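Local atomic coordinates of encapsidation protein (Bacillus phage phi29, PDB entry 5HD9), a protein that serves as the DNA-packaging ATPase of phage phi29, here as its N-terminal ASCE-fold domain, which probably hydrolyses ATP to drive the genome into the capsid. Residues I15-I20 against R147-C152; Q45-R50 against P107-I112. All blocks are in the same frame, centred on the assembly; numbering follows the deposited sequence.

Contacts 1 and 2 illustrate how the core of an ASCE P-loop ATPase is assembled from parallel pairs far apart in sequence. Contact 2 is nested within the chain loop that contact 1 closes, and their centres lie about 11 Å apart in one mixed sheet. Strands 109-115 and 149-153 are neighbours there, so the order 45-50, 109-115, 149-153, 16-19 is continuous. The junction is made by backbone: Ile151 N lies 2.7 Å from Ile112 O and Arg149 N 3.0 Å from Ser110 O, both probable hydrogen bonds. Strand 16-19 leads into a sequence consistent with a Walker A P-loop, which includes Gly21 and Lys27.

Contact 1 (I15-I20 against R147-C152); sequences ILNFVI and RVRCIC
Strands 16-19 and 149-152 run parallel, their axes 20° apart, in the central sheet of a P-loop ATPase fold. The backbone ladder comes first. Cys150 N and Cys152 N donate almost straight bonds to Ile15 O and Asn17 O, the second only 2.6 Å from N to O and lying in the carbonyl plane. In return, Cys150 O and Cys152 O accept from Asn17 N and Val19 N, nearly along their C=O axes, though the Asn17 bond is distinctly bent at the hydrogen.

One side chain joins this ladder. With CG anti to its own carbonyl carbon (chi1 -55°), Asn17 folds its amide back so that ND2 reaches Cys150 O at 3.2 Å. The approach is from above the carbonyl plane, although the acceptor lies close to the amide's own plane. Cys150 O is thus gripped by two N-H groups of one residue, and ND2 also bonds to Arg14 O, which fixes the amide's rotation.

The apolar contacts divide between the two faces. On the Leu16 and Phe18 face, Leu16 CD1 rests on Cys150 CB at 3.7 Å, and Cys152 brings CB and SG obliquely to the CD2-CE2 side of the Phe18 ring, a sulfur-aromatic contact of 4.8 Å from SG to the ring centroid. On the Asn17 face, Ile151 CG1 packs against Asn17 CB. At the entry to the pair, Ile15 and Val148 lie side by side, tightly packed at 3.5 Å between CD1 and CG2.

Helix 7-11 covers Asn17 and Ile151 through Met9, helix 130-141 places Met138 against Leu16 and Cys150, and strand 183-186 bonds to the other edge of strand 16-19.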
ATOM      1  N   ILE A  15       4.257 -11.480  -1.107  1.00 13.93           N
ATOM      2  CA  ILE A  15       4.994 -10.372  -0.503  1.00 16.47           C
ATOM      3  C   ILE A  15       4.744  -9.071  -1.252  1.00 13.35           C
ATOM      4  O   ILE A  15       4.737  -7.994  -0.652  1.00 13.32           O
ATOM      5  CB  ILE A  15       6.515 -10.650  -0.479  1.00 21.59           C
ATOM      6  CG1 ILE A  15       6.824 -11.898   0.350  1.00 32.97           C
ATOM      7  CG2 ILE A  15       7.283  -9.453   0.074  1.00 20.80           C
ATOM      8  CD1 ILE A  15       6.472 -11.788   1.809  1.00 44.25           C
ATOM      9  N   LEU A  16       4.550  -9.181  -2.564  1.00 12.32           N
ATOM     10  CA  LEU A  16       4.343  -8.016  -3.421  1.00 14.60           C
ATOM     11  C   LEU A  16       3.004  -8.133  -4.148  1.00 11.53           C
ATOM     12  O   LEU A  16       2.721  -9.144  -4.787  1.00 13.29           O
ATOM     13  CB  LEU A  16       5.501  -7.887  -4.416  1.00 19.42           C
ATOM     14  CG  LEU A  16       5.983  -6.499  -4.852  1.00 29.66           C
ATOM     15  CD1 LEU A  16       6.206  -5.551  -3.685  1.00 30.95           C
ATOM     16  CD2 LEU A  16       7.271  -6.652  -5.647  1.00 36.62           C
ATOM     17  N   ASN A  17       2.174  -7.101  -4.026  1.00 10.60           N
ATOM     18  CA  ASN A  17       0.833  -7.103  -4.605  1.00 13.13           C
ATOM     19  C   ASN A  17       0.540  -5.801  -5.340  1.00 10.63           C
ATOM     20  O   ASN A  17       0.824  -4.715  -4.830  1.00 10.41           O
ATOM     21  CB  ASN A  17      -0.225  -7.321  -3.518  1.00 14.68           C
ATOM     22  CG  ASN A  17       0.010  -8.583  -2.714  1.00 12.47           C
ATOM     23  OD1 ASN A  17      -0.521  -9.645  -3.037  1.00 13.73           O
ATOM     24  ND2 ASN A  17       0.798  -8.471  -1.652  1.00 10.80           N
ATOM     25  N   PHE A  18      -0.029  -5.920  -6.538  1.00 10.66           N
ATOM     26  CA  PHE A  18      -0.411  -4.762  -7.340  1.00 11.27           C
ATOM     27  C   PHE A  18      -1.895  -4.828  -7.694  1.00 11.85           C
ATOM     28  O   PHE A  18      -2.318  -5.704  -8.442  1.00 15.24           O
ATOM     29  CB  PHE A  18       0.425  -4.685  -8.621  1.00 13.38           C
ATOM     30  CG  PHE A  18       1.909  -4.784  -8.388  1.00 12.27           C
ATOM     31  CD1 PHE A  18       2.545  -6.012  -8.417  1.00 12.40           C
ATOM     32  CD2 PHE A  18       2.666  -3.649  -8.153  1.00 13.48           C
ATOM     33  CE1 PHE A  18       3.909  -6.110  -8.208  1.00 10.85           C
ATOM     34  CE2 PHE A  18       4.030  -3.742  -7.942  1.00 14.02           C
ATOM     35  CZ  PHE A  18       4.650  -4.977  -7.972  1.00 11.64           C
ATOM     36  N   VAL A  19      -2.680  -3.899  -7.153  1.00 11.62           N
ATOM     37  CA  VAL A  19      -4.098  -3.799  -7.488  1.00 12.65           C
ATOM     38  C   VAL A  19      -4.295  -2.592  -8.399  1.00 15.24           C
ATOM     39  O   VAL A  19      -4.051  -1.453  -7.991  1.00 15.09           O
ATOM     40  CB  VAL A  19      -4.978  -3.667  -6.235  1.00 13.30           C
ATOM     41  CG1 VAL A  19      -6.446  -3.837  -6.597  1.00 14.44           C
ATOM     42  CG2 VAL A  19      -4.570  -4.702  -5.188  1.00 11.89           C
ATOM     43  N   ILE A  20      -4.727  -2.845  -9.631  1.00 15.20           N
ATOM     44  CA  ILE A  20      -4.760  -1.807 -10.656  1.00 17.80           C
ATOM     45  C   ILE A  20      -6.117  -1.724 -11.345  1.00 21.67           C
ATOM     46  O   ILE A  20      -6.962  -2.608 -11.197  1.00 21.64           O
ATOM     47  CB  ILE A  20      -3.659  -2.039 -11.710  1.00 20.85           C
ATOM     48  CG1 ILE A  20      -3.894  -3.355 -12.463  1.00 19.26           C
ATOM     49  CG2 ILE A  20      -2.288  -2.035 -11.034  1.00 21.56           C
ATOM     50  CD1 ILE A  20      -2.899  -3.610 -13.580  1.00 18.42           C
ATOM     51  N   ARG A 147       3.941 -13.686   6.548  1.00 21.40           N
ATOM     52  CA  ARG A 147       2.827 -12.805   6.887  1.00 21.91           C
ATOM     53  C   ARG A 147       3.211 -11.330   6.834  1.00 19.42           C
ATOM     54  O   ARG A 147       2.827 -10.546   7.702  1.00 17.90           O
ATOM     55  CB  ARG A 147       2.285 -13.158   8.274  1.00 26.29           C
ATOM     56  CG  ARG A 147       1.684 -14.552   8.344  1.00 32.08           C
ATOM     57  CD  ARG A 147       1.400 -14.972   9.774  1.00 34.03           C
ATOM     58  NE  ARG A 147       0.864 -16.328   9.844  1.00 36.82           N
ATOM     59  CZ  ARG A 147       0.630 -16.983  10.976  1.00 39.96           C
ATOM     60  NH1 ARG A 147       0.884 -16.410  12.144  1.00 40.46           N
ATOM     61  NH2 ARG A 147       0.140 -18.214  10.941  1.00 42.33           N
ATOM     62  N   VAL A 148       3.987 -10.969   5.817  1.00 16.48           N
ATOM     63  CA  VAL A 148       4.225  -9.571   5.496  1.00 15.56           C
ATOM     64  C   VAL A 148       3.812  -9.362   4.051  1.00 16.32           C
ATOM     65  O   VAL A 148       3.834 -10.298   3.255  1.00 14.78           O
ATOM     66  CB  VAL A 148       5.701  -9.154   5.695  1.00 17.26           C
ATOM     67  CG1 VAL A 148       6.129  -9.386   7.134  1.00 18.01           C
ATOM     68  CG2 VAL A 148       6.615  -9.903   4.734  1.00 20.39           C
ATOM     69  N   ARG A 149       3.422  -8.144   3.706  1.00 14.32           N
ATOM     70  CA  ARG A 149       3.041  -7.868   2.333  1.00 14.58           C
ATOM     71  C   ARG A 149       3.100  -6.387   2.008  1.00 13.06           C
ATOM     72  O   ARG A 149       2.772  -5.533   2.835  1.00 13.42           O
ATOM     73  CB  ARG A 149       1.638  -8.404   2.051  1.00 17.35           C
ATOM     74  CG  ARG A 149       0.520  -7.599   2.681  1.00 23.87           C
ATOM     75  CD  ARG A 149      -0.672  -8.483   3.003  1.00 36.84           C
ATOM     76  NE  ARG A 149      -0.475  -9.201   4.264  1.00 41.18           N
ATOM     77  CZ  ARG A 149      -0.520 -10.525   4.419  1.00 37.52           C
ATOM     78  NH1 ARG A 149      -0.767 -11.340   3.393  1.00 29.20           N
ATOM     79  NH2 ARG A 149      -0.319 -11.038   5.624  1.00 39.01           N
ATOM     80  N   CYS A 150       3.550  -6.109   0.792  1.00 11.18           N
ATOM     81  CA  CYS A 150       3.494  -4.779   0.224  1.00 10.77           C
ATOM     82  C   CYS A 150       2.370  -4.785  -0.795  1.00 10.97           C
ATOM     83  O   CYS A 150       2.306  -5.674  -1.648  1.00 12.78           O
ATOM     84  CB  CYS A 150       4.826  -4.396  -0.420  1.00 13.61           C
ATOM     85  SG  CYS A 150       4.835  -2.751  -1.163  1.00 16.36           S
ATOM     86  N   ILE A 151       1.472  -3.812  -0.686  1.00 10.81           N
ATOM     87  CA  ILE A 151       0.331  -3.716  -1.587  1.00 11.11           C
ATOM     88  C   ILE A 151       0.353  -2.367  -2.295  1.00 11.48           C
ATOM     89  O   ILE A 151       0.236  -1.317  -1.664  1.00 11.56           O
ATOM     90  CB  ILE A 151      -0.999  -3.905  -0.833  1.00 11.73           C
ATOM     91  CG1 ILE A 151      -1.015  -5.267  -0.131  1.00 15.34           C
ATOM     92  CG2 ILE A 151      -2.175  -3.817  -1.794  1.00 12.53           C
ATOM     93  CD1 ILE A 151      -1.843  -5.304   1.116  1.00 20.59           C
ATOM     94  N   CYS A 152       0.520  -2.414  -3.613  1.00 12.15           N
ATOM     95  CA  CYS A 152       0.585  -1.212  -4.432  1.00 12.83           C
ATOM     96  C   CYS A 152      -0.739  -1.007  -5.159  1.00 13.90           C
ATOM     97  O   CYS A 152      -1.257  -1.935  -5.777  1.00 14.58           O
ATOM     98  CB  CYS A 152       1.740  -1.309  -5.429  1.00 13.74           C
ATOM     99  SG  CYS A 152       3.339  -1.637  -4.641  1.00 15.80           S
TER

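Contact 2 (Q45-R50 against P107-I112); sequences QFIYVR and PNVSTI
A beta bulge marks the start of this parallel pair in the ASCE-fold sheet: Gln45 is bridged to Val109, but Phe46 to Thr111, so Ser110 is the extra residue. Its backbone psi of -13° breaks the extended run, and the strand axes cross at 31°.

Gln45 makes the largest single contribution to the contact. Its CB sits 3.6 Å from Asn108 O, the same oxygen that accepts the main-chain N-H of Gln45 in a nearly straight bond. CG, anti to the carbonyl carbon (chi1 -66°), continues past that oxygen, and the extended chain carries CD towards Asn108 N. At the tip the amide divides its work. OE1 accepts from Asn108 N at 2.9 Å, nearly along its own C=O axis although the bond is bent at the hydrogen, and touches Pro107 CD at 3.4 Å, whereas NE2 turns to Leu88 O of the neighbouring strand 87-94. Both ends of the amide are therefore held, and its rotation is set.

Beyond the bulge, Ile47 N donates to Thr111 O in the carbonyl plane, restoring the regular ladder. Ile47 crosses Val109 at about a right angle, CG1 to CG1, and helix 130-141 covers Ile47 and Ile112 through Val141. Val49 lies alongside Ile112, CG2 to CG2 at 3.7 Å. The bulge has a polar cost: Ser110 N donates to Gln45 O at 3.0 Å, while the buried Thr111 N, 3.6 Å from that oxygen, finds no hydrogen-bond partner.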
ATOM      1  N   GLN A  45       2.443  -3.124  12.760  1.00 10.38           N
ATOM      2  CA  GLN A  45       2.506  -1.745  12.291  1.00  9.73           C
ATOM      3  C   GLN A  45       2.482  -1.696  10.770  1.00 10.23           C
ATOM      4  O   GLN A  45       2.606  -2.727  10.104  1.00 11.62           O
ATOM      5  CB  GLN A  45       3.755  -1.062  12.842  1.00 11.12           C
ATOM      6  CG  GLN A  45       3.718  -0.900  14.354  1.00 13.25           C
ATOM      7  CD  GLN A  45       5.060  -0.521  14.937  1.00 13.91           C
ATOM      8  OE1 GLN A  45       6.081  -1.141  14.638  1.00 15.00           O
ATOM      9  NE2 GLN A  45       5.066   0.505  15.780  1.00 13.34           N
ATOM     10  N   PHE A  46       2.306  -0.501  10.218  1.00 10.01           N
ATOM     11  CA  PHE A  46       2.174  -0.362   8.775  1.00  8.98           C
ATOM     12  C   PHE A  46       2.827   0.910   8.262  1.00 10.98           C
ATOM     13  O   PHE A  46       3.001   1.877   9.006  1.00  9.72           O
ATOM     14  CB  PHE A  46       0.697  -0.386   8.375  1.00  9.11           C
ATOM     15  CG  PHE A  46      -0.081   0.820   8.838  1.00 12.26           C
ATOM     16  CD1 PHE A  46      -0.631   0.862  10.107  1.00 12.99           C
ATOM     17  CD2 PHE A  46      -0.268   1.906   7.998  1.00 14.87           C
ATOM     18  CE1 PHE A  46      -1.347   1.969  10.534  1.00 14.32           C
ATOM     19  CE2 PHE A  46      -0.982   3.016   8.419  1.00 14.52           C
ATOM     20  CZ  PHE A  46      -1.522   3.046   9.686  1.00 14.94           C
ATOM     21  N   ILE A  47       3.193   0.889   6.984  1.00 11.98           N
ATOM     22  CA  ILE A  47       3.763   2.054   6.326  1.00 12.41           C
ATOM     23  C   ILE A  47       2.929   2.425   5.107  1.00 10.51           C
ATOM     24  O   ILE A  47       2.639   1.587   4.255  1.00 11.93           O
ATOM     25  CB  ILE A  47       5.229   1.817   5.902  1.00 12.27           C
ATOM     26  CG1 ILE A  47       6.079   1.513   7.139  1.00 11.93           C
ATOM     27  CG2 ILE A  47       5.772   3.041   5.160  1.00 12.51           C
ATOM     28  CD1 ILE A  47       7.542   1.287   6.858  1.00 12.21           C
ATOM     29  N   TYR A  48       2.541   3.693   5.054  1.00 10.43           N
ATOM     30  CA  TYR A  48       1.828   4.258   3.920  1.00 10.02           C
ATOM     31  C   TYR A  48       2.837   5.014   3.062  1.00 11.59           C
ATOM     32  O   TYR A  48       3.423   6.005   3.502  1.00 10.47           O
ATOM     33  CB  TYR A  48       0.699   5.173   4.402  1.00 10.13           C
ATOM     34  CG  TYR A  48      -0.144   5.802   3.314  1.00 12.23           C
ATOM     35  CD1 TYR A  48      -0.915   5.022   2.466  1.00 12.32           C
ATOM     36  CD2 TYR A  48      -0.193   7.181   3.161  1.00 15.17           C
ATOM     37  CE1 TYR A  48      -1.695   5.599   1.479  1.00 13.54           C
ATOM     38  CE2 TYR A  48      -0.968   7.765   2.182  1.00 16.43           C
ATOM     39  CZ  TYR A  48      -1.719   6.972   1.345  1.00 15.92           C
ATOM     40  OH  TYR A  48      -2.492   7.557   0.369  1.00 17.74           O
ATOM     41  N   VAL A  49       3.057   4.523   1.849  1.00 10.96           N
ATOM     42  CA  VAL A  49       4.046   5.104   0.954  1.00 11.43           C
ATOM     43  C   VAL A  49       3.368   5.858  -0.181  1.00 12.13           C
ATOM     44  O   VAL A  49       2.405   5.379  -0.783  1.00 14.41           O
ATOM     45  CB  VAL A  49       4.974   4.022   0.361  1.00 12.76           C
ATOM     46  CG1 VAL A  49       6.007   4.639  -0.580  1.00 12.99           C
ATOM     47  CG2 VAL A  49       5.667   3.253   1.477  1.00 14.96           C
ATOM     48  N   ARG A  50       3.876   7.057  -0.442  1.00 11.60           N
ATOM     49  CA  ARG A  50       3.562   7.797  -1.652  1.00 14.44           C
ATOM     50  C   ARG A  50       4.893   8.185  -2.281  1.00 15.21           C
ATOM     51  O   ARG A  50       5.903   8.261  -1.586  1.00 17.60           O
ATOM     52  CB  ARG A  50       2.702   9.025  -1.346  1.00 16.28           C
ATOM     53  CG  ARG A  50       1.358   8.694  -0.695  1.00 13.61           C
ATOM     54  CD  ARG A  50       0.450   7.916  -1.638  1.00 16.26           C
ATOM     55  NE  ARG A  50       0.083   8.712  -2.808  1.00 16.75           N
ATOM     56  CZ  ARG A  50      -1.019   9.454  -2.906  1.00 19.05           C
ATOM     57  NH1 ARG A  50      -1.896   9.509  -1.909  1.00 17.80           N
ATOM     58  NH2 ARG A  50      -1.245  10.146  -4.012  1.00 19.34           N
ATOM     59  N   PRO A 107       9.804  -1.105  14.412  1.00 19.27           N
ATOM     60  CA  PRO A 107       9.884  -2.347  15.193  1.00 19.35           C
ATOM     61  C   PRO A 107       9.105  -3.547  14.646  1.00 18.37           C
ATOM     62  O   PRO A 107       9.631  -4.655  14.713  1.00 18.79           O
ATOM     63  CB  PRO A 107       9.309  -1.934  16.556  1.00 21.44           C
ATOM     64  CG  PRO A 107       9.495  -0.460  16.617  1.00 22.96           C
ATOM     65  CD  PRO A 107       9.266   0.004  15.221  1.00 21.61           C
ATOM     66  N   ASN A 108       7.890  -3.349  14.139  1.00 16.33           N
ATOM     67  CA  ASN A 108       7.023  -4.484  13.823  1.00 18.13           C
ATOM     68  C   ASN A 108       6.095  -4.235  12.636  1.00 16.47           C
ATOM     69  O   ASN A 108       4.888  -4.455  12.725  1.00 14.15           O
ATOM     70  CB  ASN A 108       6.196  -4.849  15.060  1.00 22.71           C
ATOM     71  CG  ASN A 108       5.509  -6.198  14.934  1.00 23.46           C
ATOM     72  OD1 ASN A 108       6.017  -7.111  14.285  1.00 19.88           O
ATOM     73  ND2 ASN A 108       4.344  -6.327  15.559  1.00 24.42           N
ATOM     74  N   VAL A 109       6.664  -3.785  11.524  1.00 13.60           N
ATOM     75  CA  VAL A 109       5.886  -3.533  10.316  1.00 14.20           C
ATOM     76  C   VAL A 109       5.601  -4.847   9.594  1.00 13.71           C
ATOM     77  O   VAL A 109       6.498  -5.667   9.415  1.00 12.88           O
ATOM     78  CB  VAL A 109       6.624  -2.564   9.363  1.00 15.09           C
ATOM     79  CG1 VAL A 109       5.850  -2.382   8.060  1.00 14.69           C
ATOM     80  CG2 VAL A 109       6.847  -1.219  10.045  1.00 17.32           C
ATOM     81  N   SER A 110       4.349  -5.047   9.186  1.00 12.61           N
ATOM     82  CA  SER A 110       3.980  -6.238   8.421  1.00 15.89           C
ATOM     83  C   SER A 110       3.211  -5.893   7.145  1.00 15.02           C
ATOM     84  O   SER A 110       3.036  -6.747   6.279  1.00 15.36           O
ATOM     85  CB  SER A 110       3.150  -7.193   9.283  1.00 24.91           C
ATOM     86  OG  SER A 110       1.809  -6.751   9.391  1.00 32.30           O
ATOM     87  N   THR A 111       2.750  -4.651   7.028  1.00 12.79           N
ATOM     88  CA  THR A 111       2.054  -4.216   5.822  1.00 11.82           C
ATOM     89  C   THR A 111       2.583  -2.878   5.320  1.00 13.55           C
ATOM     90  O   THR A 111       2.756  -1.934   6.095  1.00 13.01           O
ATOM     91  CB  THR A 111       0.531  -4.096   6.054  1.00 11.37           C
ATOM     92  OG1 THR A 111       0.003  -5.368   6.453  1.00 11.10           O
ATOM     93  CG2 THR A 111      -0.174  -3.655   4.778  1.00 13.35           C
ATOM     94  N   ILE A 112       2.842  -2.820   4.015  1.00 11.61           N
ATOM     95  CA  ILE A 112       3.173  -1.577   3.330  1.00 11.94           C
ATOM     96  C   ILE A 112       2.125  -1.311   2.257  1.00 12.50           C
ATOM     97  O   ILE A 112       1.843  -2.182   1.433  1.00 12.93           O
ATOM     98  CB  ILE A 112       4.568  -1.624   2.666  1.00 14.77           C
ATOM     99  CG1 ILE A 112       5.654  -1.873   3.714  1.00 15.05           C
ATOM    100  CG2 ILE A 112       4.845  -0.320   1.907  1.00 15.11           C
ATOM    101  CD1 ILE A 112       6.993  -2.297   3.124  1.00 15.19           C
TER